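PDB 4LMI: uncharacterized protein from Kribbella flavida, which is of unknown function but, as a SnoaL-like protein of the NTF2 clan, may be a ketosteroid isomerase-like enzyme. Local coordinates for residues B[75-83]-B[93-101]. Sequence-based numbering, arbitrary orientation. Where two conformers were deposited one is given.
Sequences DGPSAAVSV and VGVVFLEVV
Strands 78-87 and 90-101 form an antiparallel beta hairpin, and A79, V81 and V83 are its hydrogen-bonded partners of L98, V96 and G94. Each of these pairs makes two backbone bonds; A79 N reaches L98 O at 3.0 Å and L98 N reaches A79 O at 2.9 Å. Beyond A79-L98, at the turn end, V100 N also bonds to P77 O at 2.8 Å, bent to 145° at the hydrogen. P77 belongs to the type II' turn D75-S78, which leads in from strand 65-75. The hairpin is part of the curved sheet of the NTF2-like fold. On the face of A79, V81, V96 and L98, helix 6-22 lies over the sheet, with F18 against V81 and V96. A79 CB meets L98 CB at 4.1 Å. The other face carries S78, A80, S82, V95, F97 and E99. F97 CE1 lies 3.7 Å from A80 CB, which meets the ring obliquely. Nearby, A80 and V95 pack on their counterparts in the second subunit, and R71 of that subunit makes a cation-pi contact with F97. At the partly exposed end, one conformer of E99 bends at chi2 (-65°), which brings its carboxylate to the S78 hydroxyl. There S78 OG donates to the syn lone pair of E99 OE1 at 2.7 Å; E99 has a second conformer, so this bond is doubtful as a constant feature. S82 OG bonds to T70 OG1 and R71 NH1 of strand 65-75 in the same chain.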
loop_
_atom_site.group_PDB
_atom_site.type_symbol
_atom_site.label_atom_id
_atom_site.label_comp_id
_atom_site.label_asym_id
_atom_site.label_seq_id
_atom_site.Cartn_x
_atom_site.Cartn_y
_atom_site.Cartn_z
ATOM N N ASP B 75 13.016 2.491 -1.942
ATOM C CA ASP B 75 13.292 3.416 -3.041
ATOM C C ASP B 75 13.758 4.718 -2.402
ATOM O O ASP B 75 12.940 5.497 -1.908
ATOM C CB ASP B 75 12.009 3.621 -3.863
ATOM C CG ASP B 75 12.164 4.619 -5.016
ATOM O OD1 ASP B 75 13.282 5.108 -5.304
ATOM O OD2 ASP B 75 11.128 4.911 -5.653
ATOM N N GLY B 76 15.070 4.944 -2.390
ATOM C CA GLY B 76 15.627 6.123 -1.713
ATOM C C GLY B 76 15.272 6.106 -0.230
ATOM O O GLY B 76 15.512 5.104 0.448
ATOM N N PRO B 77 14.665 7.196 0.279
ATOM C CA PRO B 77 14.306 7.258 1.698
ATOM C C PRO B 77 12.965 6.575 2.005
ATOM O O PRO B 77 12.523 6.583 3.157
ATOM C CB PRO B 77 14.191 8.767 1.949
ATOM C CG PRO B 77 13.683 9.304 0.646
ATOM C CD PRO B 77 14.286 8.431 -0.434
ATOM N N SER B 78 12.335 5.987 0.988
ATOM C CA SER B 78 10.957 5.516 1.106
ATOM C C SER B 78 10.858 4.002 1.068
ATOM O O SER B 78 11.573 3.347 0.304
ATOM C CB SER B 78 10.097 6.102 -0.024
ATOM O OG SER B 78 10.226 7.512 -0.084
ATOM N N ALA B 79 9.960 3.453 1.885
ATOM C CA ALA B 79 9.633 2.028 1.840
ATOM C C ALA B 79 8.123 1.836 1.763
ATOM O O ALA B 79 7.358 2.651 2.283
ATOM C CB ALA B 79 10.196 1.302 3.060
ATOM N N ALA B 80 7.700 0.773 1.085
ATOM C CA ALA B 80 6.305 0.331 1.135
ATOM C C ALA B 80 6.326 -1.139 1.503
ATOM O O ALA B 80 7.029 -1.937 0.873
ATOM C CB ALA B 80 5.615 0.539 -0.199
ATOM N N VAL B 81 5.570 -1.496 2.533
ATOM C CA VAL B 81 5.614 -2.845 3.073
ATOM C C VAL B 81 4.187 -3.341 3.231
ATOM O O VAL B 81 3.343 -2.647 3.803
ATOM C CB VAL B 81 6.328 -2.876 4.444
ATOM C CG1 VAL B 81 6.438 -4.300 4.975
ATOM C CG2 VAL B 81 7.708 -2.221 4.367
ATOM N N SER B 82 3.903 -4.524 2.698
ATOM C CA SER B 82 2.636 -5.167 3.004
ATOM C C SER B 82 2.883 -6.276 4.008
ATOM O O SER B 82 3.934 -6.924 3.986
ATOM C CB SER B 82 1.928 -5.693 1.750
ATOM O OG SER B 82 2.708 -6.671 1.097
ATOM N N VAL B 83 1.921 -6.457 4.907
ATOM C CA VAL B 83 1.983 -7.499 5.919
ATOM C C VAL B 83 0.661 -8.258 5.980
ATOM O O VAL B 83 -0.414 -7.683 5.741
ATOM C CB VAL B 83 2.325 -6.941 7.331
ATOM C CG1 VAL B 83 3.679 -6.240 7.334
ATOM C CG2 VAL B 83 1.234 -5.995 7.835
ATOM N N VAL B 93 -4.854 -7.361 6.193
ATOM C CA VAL B 93 -3.656 -6.969 5.456
ATOM C C VAL B 93 -3.314 -5.528 5.823
ATOM O O VAL B 93 -4.198 -4.678 5.968
ATOM C CB VAL B 93 -3.812 -7.148 3.928
ATOM C CG1 VAL B 93 -2.662 -6.496 3.169
ATOM C CG2 VAL B 93 -3.894 -8.628 3.576
ATOM N N GLY B 94 -2.029 -5.271 6.021
ATOM C CA GLY B 94 -1.556 -3.911 6.217
ATOM C C GLY B 94 -0.675 -3.515 5.059
ATOM O O GLY B 94 0.047 -4.343 4.514
ATOM N N VAL B 95 -0.769 -2.252 4.663
ATOM C CA VAL B 95 0.159 -1.682 3.707
ATOM C C VAL B 95 0.666 -0.422 4.375
ATOM O O VAL B 95 -0.116 0.467 4.712
ATOM C CB VAL B 95 -0.483 -1.345 2.348
ATOM C CG1 VAL B 95 0.575 -0.774 1.414
ATOM C CG2 VAL B 95 -1.125 -2.577 1.721
ATOM N N VAL B 96 1.976 -0.370 4.577
ATOM C CA VAL B 96 2.605 0.677 5.374
ATOM C C VAL B 96 3.652 1.410 4.544
ATOM O O VAL B 96 4.527 0.779 3.947
ATOM C CB VAL B 96 3.281 0.081 6.631
ATOM C CG1 VAL B 96 3.963 1.172 7.448
ATOM C CG2 VAL B 96 2.267 -0.663 7.492
ATOM N N PHE B 97 3.565 2.739 4.515
ATOM C CA PHE B 97 4.592 3.555 3.876
ATOM C C PHE B 97 5.486 4.161 4.935
ATOM O O PHE B 97 4.999 4.764 5.895
ATOM C CB PHE B 97 3.979 4.651 3.007
ATOM C CG PHE B 97 3.248 4.123 1.802
ATOM C CD1 PHE B 97 3.936 3.817 0.629
ATOM C CD2 PHE B 97 1.872 3.920 1.843
ATOM C CE1 PHE B 97 3.263 3.326 -0.479
ATOM C CE2 PHE B 97 1.190 3.428 0.734
ATOM C CZ PHE B 97 1.886 3.130 -0.428
ATOM N N LEU B 98 6.791 3.986 4.754
ATOM C CA LEU B 98 7.776 4.554 5.658
ATOM C C LEU B 98 8.617 5.601 4.949
ATOM O O LEU B 98 8.886 5.489 3.751
ATOM C CB LEU B 98 8.703 3.463 6.206
ATOM C CG LEU B 98 8.094 2.241 6.903
ATOM C CD1 LEU B 98 9.203 1.258 7.256
ATOM C CD2 LEU B 98 7.325 2.643 8.147
ATOM N N GLU B 99 9.017 6.630 5.691
ATOM C CA GLU B 99 10.001 7.585 5.200
ATOM C C GLU B 99 11.128 7.636 6.217
ATOM O O GLU B 99 10.881 7.672 7.428
ATOM C CB GLU B 99 9.384 8.973 4.993
ATOM C CG GLU B 99 8.165 8.989 4.076
ATOM C CD GLU B 99 8.486 8.592 2.646
ATOM O OE1 GLU B 99 9.671 8.622 2.258
ATOM O OE2 GLU B 99 7.546 8.255 1.901
ATOM N N VAL B 100 12.358 7.616 5.714
ATOM C CA VAL B 100 13.561 7.568 6.542
ATOM C C VAL B 100 14.335 8.877 6.400
ATOM O O VAL B 100 14.542 9.361 5.288
ATOM C CB VAL B 100 14.474 6.400 6.100
ATOM C CG1 VAL B 100 15.761 6.352 6.925
ATOM C CG2 VAL B 100 13.718 5.080 6.168
ATOM N N VAL B 101 14.743 9.446 7.531
ATOM C CA VAL B 101 15.595 10.635 7.561
ATOM C C VAL B 101 16.742 10.360 8.526
ATOM O O VAL B 101 16.502 9.949 9.661
ATOM C CB VAL B 101 14.824 11.893 8.025
ATOM C CG1 VAL B 101 15.756 13.097 8.117
ATOM C CG2 VAL B 101 13.661 12.205 7.094
#